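Local coordinates for protein PTHB1 (Homo sapiens, PDB 4YD8) that forms part of the BBSome, a coat complex thought to sort specific membrane proteins to primary cilia, to which this piece contributes the N-terminal seven-bladed beta-propeller, at residues 33-36 with 42-45; 165-168 with 173-176; 274-277 with 281-284. All blocks are in the same frame, centred on the assembly; numbering follows the deposited sequence.

Contact 1: 33-36 with 42-45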
ATOM      1  N   ASN A  33      -4.941  -9.658   6.551  1.00 21.10           N
ATOM      2  CA  ASN A  33      -5.174 -10.801   7.427  1.00 20.59           C
ATOM      3  C   ASN A  33      -3.916 -11.661   7.448  1.00 25.54           C
ATOM      4  O   ASN A  33      -3.920 -12.793   6.969  1.00 22.46           O
ATOM      5  CB  ASN A  33      -6.385 -11.602   6.955  1.00 22.26           C
ATOM      6  CG  ASN A  33      -6.754 -12.719   7.918  1.00 23.58           C
ATOM      7  OD1 ASN A  33      -6.272 -12.756   9.049  1.00 27.46           O
ATOM      8  ND2 ASN A  33      -7.598 -13.636   7.469  1.00 26.42           N
ATOM      9  N   VAL A  34      -2.849 -11.102   8.018  1.00 22.53           N
ATOM     10  CA  VAL A  34      -1.494 -11.635   7.844  1.00 25.31           C
ATOM     11  C   VAL A  34      -1.296 -12.955   8.601  1.00 24.76           C
ATOM     12  O   VAL A  34      -0.418 -13.755   8.250  1.00 25.88           O
ATOM     13  CB  VAL A  34      -0.424 -10.577   8.287  1.00 25.58           C
ATOM     14  CG1 VAL A  34      -0.469 -10.346   9.797  1.00 26.30           C
ATOM     15  CG2 VAL A  34       0.986 -10.985   7.825  1.00 24.42           C
ATOM     16  N   ASP A  35      -2.143 -13.218   9.597  1.00 23.87           N
ATOM     17  CA  ASP A  35      -2.058 -14.497  10.309  1.00 23.11           C
ATOM     18  C   ASP A  35      -3.104 -15.498   9.839  1.00 25.51           C
ATOM     19  O   ASP A  35      -3.349 -16.501  10.516  1.00 27.06           O
ATOM     20  CB  ASP A  35      -2.181 -14.287  11.825  1.00 26.23           C
ATOM     21  CG  ASP A  35      -3.486 -13.607  12.235  1.00 32.37           C
ATOM     22  OD1 ASP A  35      -4.328 -13.320  11.357  1.00 29.59           O
ATOM     23  OD2 ASP A  35      -3.675 -13.374  13.454  1.00 35.86           O
ATOM     24  N   ASN A  36      -3.712 -15.225   8.686  1.00 24.23           N
ATOM     25  CA  ASN A  36      -4.668 -16.138   8.079  1.00 26.05           C
ATOM     26  C   ASN A  36      -5.762 -16.575   9.039  1.00 27.57           C
ATOM     27  O   ASN A  36      -6.126 -17.739   9.086  1.00 29.63           O
ATOM     28  CB  ASN A  36      -3.920 -17.343   7.524  1.00 27.22           C
ATOM     29  CG  ASN A  36      -2.953 -16.921   6.416  1.00 27.44           C
ATOM     30  OD1 ASN A  36      -3.392 -16.589   5.318  1.00 26.10           O
ATOM     31  ND2 ASN A  36      -1.655 -16.849   6.726  1.00 25.21           N
ATOM     32  N   ASP A  42      -8.512  -7.814   9.550  1.00 25.24           N
ATOM     33  CA  ASP A  42      -7.175  -7.325   9.226  1.00 23.56           C
ATOM     34  C   ASP A  42      -6.349  -7.119  10.487  1.00 25.32           C
ATOM     35  O   ASP A  42      -6.888  -6.986  11.583  1.00 25.20           O
ATOM     36  CB  ASP A  42      -7.231  -6.009   8.443  1.00 22.95           C
ATOM     37  CG  ASP A  42      -7.777  -6.197   7.052  1.00 30.01           C
ATOM     38  OD1 ASP A  42      -7.449  -7.243   6.438  1.00 27.95           O
ATOM     39  OD2 ASP A  42      -8.528  -5.315   6.581  1.00 33.53           O
ATOM     40  N   LYS A  43      -5.036  -7.122  10.318  1.00 20.40           N
ATOM     41  CA  LYS A  43      -4.131  -6.638  11.353  1.00 21.64           C
ATOM     42  C   LYS A  43      -3.373  -5.466  10.756  1.00 23.27           C
ATOM     43  O   LYS A  43      -3.258  -5.376   9.540  1.00 22.03           O
ATOM     44  CB  LYS A  43      -3.157  -7.718  11.819  1.00 23.28           C
ATOM     45  CG  LYS A  43      -3.802  -8.766  12.715  1.00 32.51           C
ATOM     46  CD  LYS A  43      -4.598  -9.759  11.905  1.00 34.59           C
ATOM     47  CE  LYS A  43      -5.529 -10.572  12.792  1.00 32.68           C
ATOM     48  NZ  LYS A  43      -6.393 -11.411  11.934  1.00 29.97           N
ATOM     49  N   ILE A  44      -2.874  -4.574  11.606  1.00 18.24           N
ATOM     50  CA  ILE A  44      -2.066  -3.454  11.131  1.00 18.75           C
ATOM     51  C   ILE A  44      -0.607  -3.891  11.168  1.00 20.91           C
ATOM     52  O   ILE A  44      -0.110  -4.310  12.223  1.00 22.67           O
ATOM     53  CB  ILE A  44      -2.242  -2.203  11.994  1.00 20.60           C
ATOM     54  CG1 ILE A  44      -3.715  -1.797  12.086  1.00 21.88           C
ATOM     55  CG2 ILE A  44      -1.420  -1.040  11.458  1.00 19.22           C
ATOM     56  CD1 ILE A  44      -3.934  -0.726  13.123  1.00 23.57           C
ATOM     57  N   ILE A  45       0.068  -3.815  10.025  1.00 19.25           N
ATOM     58  CA  ILE A  45       1.494  -4.110   9.974  1.00 18.44           C
ATOM     59  C   ILE A  45       2.231  -2.837   9.618  1.00 19.12           C
ATOM     60  O   ILE A  45       1.905  -2.199   8.617  1.00 20.72           O
ATOM     61  CB  ILE A  45       1.854  -5.193   8.924  1.00 21.14           C
ATOM     62  CG1 ILE A  45       1.045  -6.471   9.167  1.00 25.64           C
ATOM     63  CG2 ILE A  45       3.379  -5.458   8.943  1.00 18.90           C
ATOM     64  CD1 ILE A  45      -0.098  -6.655   8.226  1.00 27.85           C
TER
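Lys43 and Asp35 meet in a salt bridge, with NZ of Lys43 2.9 Å from OD1 of Asp35. The ammonium group approaches that oxygen from its syn side, 16° out of the carboxylate plane. The two side chains cross at about a right angle, and CE of Lys43 also lies against the carboxylate, 3.4 Å from OD2 of Asp35. A second, weak hydrogen bond of 3.2 Å runs from NZ of Lys43 to OD1 of Asn33. Here lysine and asparagine lie alongside each other and point the same way. OD1 of Asn33 and OD1 of Asp35 are 3.1 Å apart, and the shared ammonium probably offsets the repulsion between these two acceptors. Beside this polar group, Val34 and Ile45 reach toward each other tip to tip. CD1 of Ile45 is 3.9 Å from CB of Val34.

Residues 33-36 form a type I beta turn, closed by a bond of 3.0 Å from Asn36 N to Asn33 O. The turn lies in the loop between strands 29-32 and 43-47, the first two strands of a four-stranded propeller blade. Lys43 reaches it with a chain bent once, at chi2 (78°), and extended beyond. Asp35 holds CG between its own N and carbonyl carbon (chi1 59°), which brings the carboxylate round to the lysine.

Further out, Gln41 O also accepts from Lys43 NZ, and Ser37 OG is hydrogen-bonded to Asn33 OD1. OD2 of Asp42 bonds to Cys341 N, on strand 334-342 of another blade. Ile45 touches Leu53 on strand 52-56.

Contact 2: 165-168 with 173-176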
ATOM      1  N   LEU A 165      13.883  -3.412 -12.925  1.00 28.79           N
ATOM      2  CA  LEU A 165      12.785  -4.198 -12.364  1.00 27.70           C
ATOM      3  C   LEU A 165      13.286  -5.617 -12.165  1.00 31.60           C
ATOM      4  O   LEU A 165      13.717  -6.272 -13.120  1.00 35.08           O
ATOM      5  CB  LEU A 165      11.558  -4.180 -13.270  1.00 27.49           C
ATOM      6  CG  LEU A 165      10.909  -2.820 -13.549  1.00 31.64           C
ATOM      7  CD1 LEU A 165       9.604  -3.042 -14.297  1.00 32.62           C
ATOM      8  CD2 LEU A 165      10.662  -2.045 -12.256  1.00 27.81           C
HETATM    9  N   MSE A 166      13.247  -6.067 -10.914  1.00 30.18           N
HETATM   10  CA  MSE A 166      13.758  -7.362 -10.505  1.00 30.34           C
HETATM   11  C   MSE A 166      12.592  -8.244 -10.076  1.00 28.74           C
HETATM   12  O   MSE A 166      11.887  -7.937  -9.112  1.00 27.07           O
HETATM   13  CB  MSE A 166      14.790  -7.192  -9.374  1.00 29.97           C
HETATM   14  CG  MSE A 166      15.937  -6.203  -9.729  1.00 38.72           C
HETATM   15 SE   MSE A 166      17.289  -5.943  -8.318  1.00 38.10          SE
HETATM   16  CE  MSE A 166      16.206  -4.834  -7.079  1.00 33.54           C
ATOM     17  N   VAL A 167      12.378  -9.320 -10.825  1.00 28.21           N
ATOM     18  CA  VAL A 167      11.211 -10.167 -10.645  1.00 28.36           C
ATOM     19  C   VAL A 167      11.604 -11.445  -9.934  1.00 31.40           C
ATOM     20  O   VAL A 167      12.565 -12.119 -10.322  1.00 31.19           O
ATOM     21  CB  VAL A 167      10.542 -10.497 -11.996  1.00 33.14           C
ATOM     22  CG1 VAL A 167       9.414 -11.494 -11.806  1.00 33.72           C
ATOM     23  CG2 VAL A 167      10.035  -9.221 -12.667  1.00 32.92           C
ATOM     24  N   PHE A 168      10.858 -11.758  -8.879  1.00 30.94           N
ATOM     25  CA  PHE A 168      11.080 -12.948  -8.076  1.00 30.06           C
ATOM     26  C   PHE A 168       9.859 -13.851  -8.123  1.00 31.62           C
ATOM     27  O   PHE A 168       8.748 -13.419  -7.821  1.00 29.79           O
ATOM     28  CB  PHE A 168      11.391 -12.567  -6.624  1.00 28.81           C
ATOM     29  CG  PHE A 168      12.676 -11.799  -6.468  1.00 28.38           C
ATOM     30  CD1 PHE A 168      12.704 -10.423  -6.644  1.00 30.62           C
ATOM     31  CD2 PHE A 168      13.856 -12.461  -6.172  1.00 30.64           C
ATOM     32  CE1 PHE A 168      13.896  -9.720  -6.524  1.00 32.64           C
ATOM     33  CE2 PHE A 168      15.051 -11.765  -6.035  1.00 35.33           C
ATOM     34  CZ  PHE A 168      15.067 -10.390  -6.213  1.00 35.00           C
ATOM     35  N   TYR A 173      14.699 -16.306  -7.913  1.00 34.65           N
ATOM     36  CA  TYR A 173      14.875 -15.129  -8.751  1.00 36.02           C
ATOM     37  C   TYR A 173      14.582 -15.489 -10.198  1.00 40.17           C
ATOM     38  O   TYR A 173      15.087 -16.490 -10.699  1.00 41.72           O
ATOM     39  CB  TYR A 173      16.298 -14.589  -8.613  1.00 38.82           C
ATOM     40  CG  TYR A 173      16.584 -13.364  -9.438  1.00 34.99           C
ATOM     41  CD1 TYR A 173      15.828 -12.212  -9.293  1.00 35.81           C
ATOM     42  CD2 TYR A 173      17.639 -13.348 -10.351  1.00 42.11           C
ATOM     43  CE1 TYR A 173      16.102 -11.079 -10.042  1.00 37.76           C
ATOM     44  CE2 TYR A 173      17.914 -12.225 -11.106  1.00 43.10           C
ATOM     45  CZ  TYR A 173      17.147 -11.095 -10.946  1.00 45.01           C
ATOM     46  OH  TYR A 173      17.428  -9.973 -11.692  1.00 46.38           O
ATOM     47  N   ALA A 174      13.775 -14.677 -10.870  1.00 37.42           N
ATOM     48  CA  ALA A 174      13.414 -14.943 -12.259  1.00 34.41           C
ATOM     49  C   ALA A 174      14.322 -14.184 -13.225  1.00 36.62           C
ATOM     50  O   ALA A 174      15.083 -14.784 -13.972  1.00 38.15           O
ATOM     51  CB  ALA A 174      11.951 -14.577 -12.506  1.00 33.89           C
ATOM     52  N   PHE A 175      14.252 -12.858 -13.202  1.00 33.49           N
ATOM     53  CA  PHE A 175      15.046 -12.048 -14.118  1.00 35.10           C
ATOM     54  C   PHE A 175      15.036 -10.580 -13.701  1.00 36.41           C
ATOM     55  O   PHE A 175      14.279 -10.180 -12.808  1.00 34.80           O
ATOM     56  CB  PHE A 175      14.522 -12.175 -15.555  1.00 36.54           C
ATOM     57  CG  PHE A 175      13.083 -11.751 -15.710  1.00 41.93           C
ATOM     58  CD1 PHE A 175      12.751 -10.412 -15.864  1.00 42.77           C
ATOM     59  CD2 PHE A 175      12.063 -12.689 -15.686  1.00 41.39           C
ATOM     60  CE1 PHE A 175      11.425 -10.016 -15.994  1.00 44.26           C
ATOM     61  CE2 PHE A 175      10.738 -12.300 -15.817  1.00 40.22           C
ATOM     62  CZ  PHE A 175      10.421 -10.959 -15.971  1.00 38.57           C
ATOM     63  N   GLY A 176      15.868  -9.785 -14.366  1.00 34.58           N
ATOM     64  CA  GLY A 176      15.907  -8.347 -14.141  1.00 36.97           C
ATOM     65  C   GLY A 176      16.027  -7.570 -15.449  1.00 39.31           C
ATOM     66  O   GLY A 176      16.739  -7.988 -16.362  1.00 38.50           O
TER
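Val167 O takes two backbone N-H groups from the facing strand. Ala174 N is 2.9 Å away and sits 19° off the carbonyl plane. Phe175 N makes a weak bond to the same Val167 O, at 3.4 Å. In return, Val167 N gives a nearly straight bond of 2.9 Å to Phe175 O.

This is a classic beta bulge: Ala174 and Phe175 together face Val167. It interrupts an antiparallel hairpin made of strands 164-169 and 172-178, the third and fourth strands of one propeller blade. Gly145, which is critical for protein stability, lies on the first strand of that blade, about 10 Å from the side chain of Val167.

On one side of the hairpin, Val167 and Phe175 lie alongside each other. CB of Val167 makes a CH-pi contact over the face of the Phe175 ring, toward its rim, 4.1 Å from its centroid, and CG2 of Val167 touches CE1 of Phe175. The other side carries Phe168 and Tyr173. CD1 of Tyr173 sits over one face of the Phe168 ring, 3.4 Å from CE2 of Phe168, with the ring planes turned 51° to each other. Tyr173 holds CG opposite its backbone N (chi1 -180°), and its ring lies back across the bulge, with Phe175 N over its centre. CB of Met166 meets this ring at the edge, 4.2 Å from CE1 of Tyr173.

Replacing Phe168 with an alanine would probably open a gap beside Tyr173 and leave its ring freer to turn. Phe168 also meets the ring of His133 and packs on Ile158 of strand 155-160.

Contact 3: 274-277 with 281-284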
ATOM      1  N   CYS A 274      -7.747   9.342 -12.878  1.00 21.67           N
ATOM      2  CA  CYS A 274      -8.244   7.986 -13.040  1.00 24.36           C
ATOM      3  C   CYS A 274      -8.084   7.594 -14.502  1.00 24.78           C
ATOM      4  O   CYS A 274      -8.708   8.197 -15.371  1.00 28.66           O
ATOM      5  CB  CYS A 274      -9.712   7.884 -12.608  1.00 22.26           C
ATOM      6  SG  CYS A 274     -10.424   6.255 -12.941  1.00 28.18           S
ATOM      7  N   LEU A 275      -7.227   6.603 -14.778  1.00 23.06           N
ATOM      8  CA  LEU A 275      -6.972   6.154 -16.152  1.00 23.50           C
ATOM      9  C   LEU A 275      -7.681   4.853 -16.479  1.00 30.64           C
ATOM     10  O   LEU A 275      -7.844   3.985 -15.604  1.00 30.32           O
ATOM     11  CB  LEU A 275      -5.467   5.960 -16.383  1.00 26.33           C
ATOM     12  CG  LEU A 275      -4.543   7.068 -15.889  1.00 26.51           C
ATOM     13  CD1 LEU A 275      -3.097   6.745 -16.301  1.00 28.83           C
ATOM     14  CD2 LEU A 275      -4.963   8.439 -16.424  1.00 29.13           C
ATOM     15  N   LYS A 276      -8.108   4.720 -17.733  1.00 32.56           N
ATOM     16  CA  LYS A 276      -8.525   3.419 -18.263  1.00 31.64           C
ATOM     17  C   LYS A 276      -7.295   2.536 -18.366  1.00 31.77           C
ATOM     18  O   LYS A 276      -6.176   3.053 -18.391  1.00 30.57           O
ATOM     19  CB  LYS A 276      -9.194   3.555 -19.634  1.00 32.20           C
ATOM     20  CG  LYS A 276     -10.574   4.185 -19.577  1.00 38.28           C
ATOM     21  CD  LYS A 276     -11.064   4.601 -20.954  1.00 43.08           C
ATOM     22  CE  LYS A 276     -10.991   3.456 -21.946  1.00 53.62           C
ATOM     23  NZ  LYS A 276     -11.607   2.212 -21.408  1.00 63.50           N
ATOM     24  N   ASP A 277      -7.513   1.219 -18.415  1.00 33.52           N
ATOM     25  CA  ASP A 277      -6.442   0.224 -18.530  1.00 38.54           C
ATOM     26  C   ASP A 277      -5.520   0.478 -19.705  1.00 35.52           C
ATOM     27  O   ASP A 277      -4.351   0.108 -19.664  1.00 32.14           O
ATOM     28  CB  ASP A 277      -7.028  -1.185 -18.682  1.00 36.50           C
ATOM     29  CG  ASP A 277      -7.662  -1.684 -17.415  1.00 54.66           C
ATOM     30  OD1 ASP A 277      -7.926  -0.854 -16.520  1.00 69.00           O
ATOM     31  OD2 ASP A 277      -7.903  -2.901 -17.317  1.00 56.72           O
ATOM     32  N   ILE A 281      -7.175   8.841 -20.232  1.00 26.18           N
ATOM     33  CA  ILE A 281      -7.742   9.403 -19.020  0.68 26.68           C
ATOM     34  C   ILE A 281      -9.243   9.151 -18.978  1.00 27.22           C
ATOM     35  O   ILE A 281      -9.951   9.400 -19.951  1.00 28.29           O
ATOM     36  CB  ILE A 281      -7.476  10.906 -18.908  0.68 28.35           C
ATOM     37  CG1 ILE A 281      -5.972  11.176 -18.906  0.68 28.51           C
ATOM     38  CG2 ILE A 281      -8.072  11.420 -17.631  0.68 28.86           C
ATOM     39  CD1 ILE A 281      -5.634  12.655 -19.016  0.68 33.69           C
ATOM     40  N   ARG A 282      -9.718   8.620 -17.848  1.00 23.24           N
ATOM     41  CA  ARG A 282     -11.150   8.454 -17.637  0.60 23.67           C
ATOM     42  C   ARG A 282     -11.705   9.721 -16.969  1.00 25.55           C
ATOM     43  O   ARG A 282     -12.711  10.275 -17.409  1.00 25.15           O
ATOM     44  CB  ARG A 282     -11.439   7.206 -16.789  0.60 23.41           C
ATOM     45  CG  ARG A 282     -12.926   6.825 -16.716  0.60 33.85           C
ATOM     46  CD  ARG A 282     -13.171   5.624 -15.790  0.60 42.47           C
ATOM     47  NE  ARG A 282     -12.939   4.327 -16.431  0.60 46.39           N
ATOM     48  CZ  ARG A 282     -11.977   3.479 -16.079  0.60 41.81           C
ATOM     49  NH1 ARG A 282     -11.146   3.792 -15.100  0.60 39.95           N
ATOM     50  NH2 ARG A 282     -11.842   2.321 -16.705  0.60 45.98           N
ATOM     51  N   PHE A 283     -11.046  10.169 -15.907  1.00 24.20           N
ATOM     52  CA  PHE A 283     -11.332  11.504 -15.370  1.00 23.08           C
ATOM     53  C   PHE A 283     -10.113  12.042 -14.630  1.00 28.00           C
ATOM     54  O   PHE A 283      -9.183  11.294 -14.293  1.00 26.37           O
ATOM     55  CB  PHE A 283     -12.591  11.517 -14.463  1.00 23.34           C
ATOM     56  CG  PHE A 283     -12.452  10.749 -13.167  1.00 25.52           C
ATOM     57  CD1 PHE A 283     -11.662  11.226 -12.130  1.00 24.46           C
ATOM     58  CD2 PHE A 283     -13.173   9.576 -12.966  1.00 26.60           C
ATOM     59  CE1 PHE A 283     -11.552  10.524 -10.933  1.00 25.91           C
ATOM     60  CE2 PHE A 283     -13.061   8.872 -11.774  1.00 26.78           C
ATOM     61  CZ  PHE A 283     -12.253   9.351 -10.763  1.00 23.56           C
HETATM   62  N   MSE A 284     -10.101  13.345 -14.393  1.00 23.35           N
HETATM   63  CA  MSE A 284      -9.040  13.943 -13.600  0.73 22.50           C
HETATM   64  C   MSE A 284      -9.593  15.140 -12.850  1.00 22.99           C
HETATM   65  O   MSE A 284     -10.617  15.713 -13.232  1.00 23.74           O
HETATM   66  CB  MSE A 284      -7.854  14.351 -14.490  0.73 25.92           C
HETATM   67  CG  MSE A 284      -8.130  15.564 -15.326  0.73 23.73           C
HETATM   68 SE   MSE A 284      -6.585  16.068 -16.441  0.73 32.20          SE
HETATM   69  CE  MSE A 284      -5.464  16.733 -15.020  0.73 24.25           C
TER
HETATM   70  O   HOH W   1     -10.134   0.481 -17.558  1.00 48.22           O
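Cys274 and Phe283 make the tight part of this contact. CB of Cys274 sits over the centre of the Phe283 ring, 3.5 Å from its centroid and 12° off the ring normal. SG of Cys274 lies obliquely to the same ring. Phe283 keeps CG between its own N and carbonyl carbon (chi1 67°), which folds the ring over the cysteine. Three backbone bonds back this up. Cys274 N bonds to Phe283 O at 2.8 Å, while Cys274 O accepts from Arg282 N at 2.7 Å and from Phe283 N at 3.1 Å. Arg282 and Phe283 thus form a classic beta bulge opposite Cys274, in the hairpin of the blade's last two strands, 271-275 and 281-286. Phe265, on the neighbouring strand, touches both Cys274 and Phe283.

The Arg282 side is looser and more exposed. This side chain has two conformers, so its contacts are less certain. In one, CG of Lys276 lies over a face of the guanidinium, 3.7 Å from NH2 of Arg282. SG of Cys274 meets the guanidinium in plane at its edge, in a weak bond of 3.4 Å from Arg282 NH1. Arg282 NH2 bonds to Ser262 O and, weakly, to a water that also takes Asp277 N. Asp277 lies near but makes no salt bridge with it. The pairing here probably rests mainly on the backbone bonds and the Cys274-Phe283 packing.

How the contacts relate
The three contacts follow one another along the chain, without nesting or crossing, and each lies in a different blade of the propeller. Contact 1 comes first and closes the loop between the first two strands of its blade. Contact 2 closes a tight hairpin at the last two strands of a later blade. Contact 3 joins the last two strands of a further blade across a longer loop, with a bulge in its hairpin too. Contacts 1 and 3 are on opposite sides of the chain's centre, their centres about 31 Å apart. None touches another; the nearest atoms of contacts 2 and 3 are about 15 Å apart. The ring itself closes elsewhere, where N-terminal strand 8-17 pairs with strand 357-362.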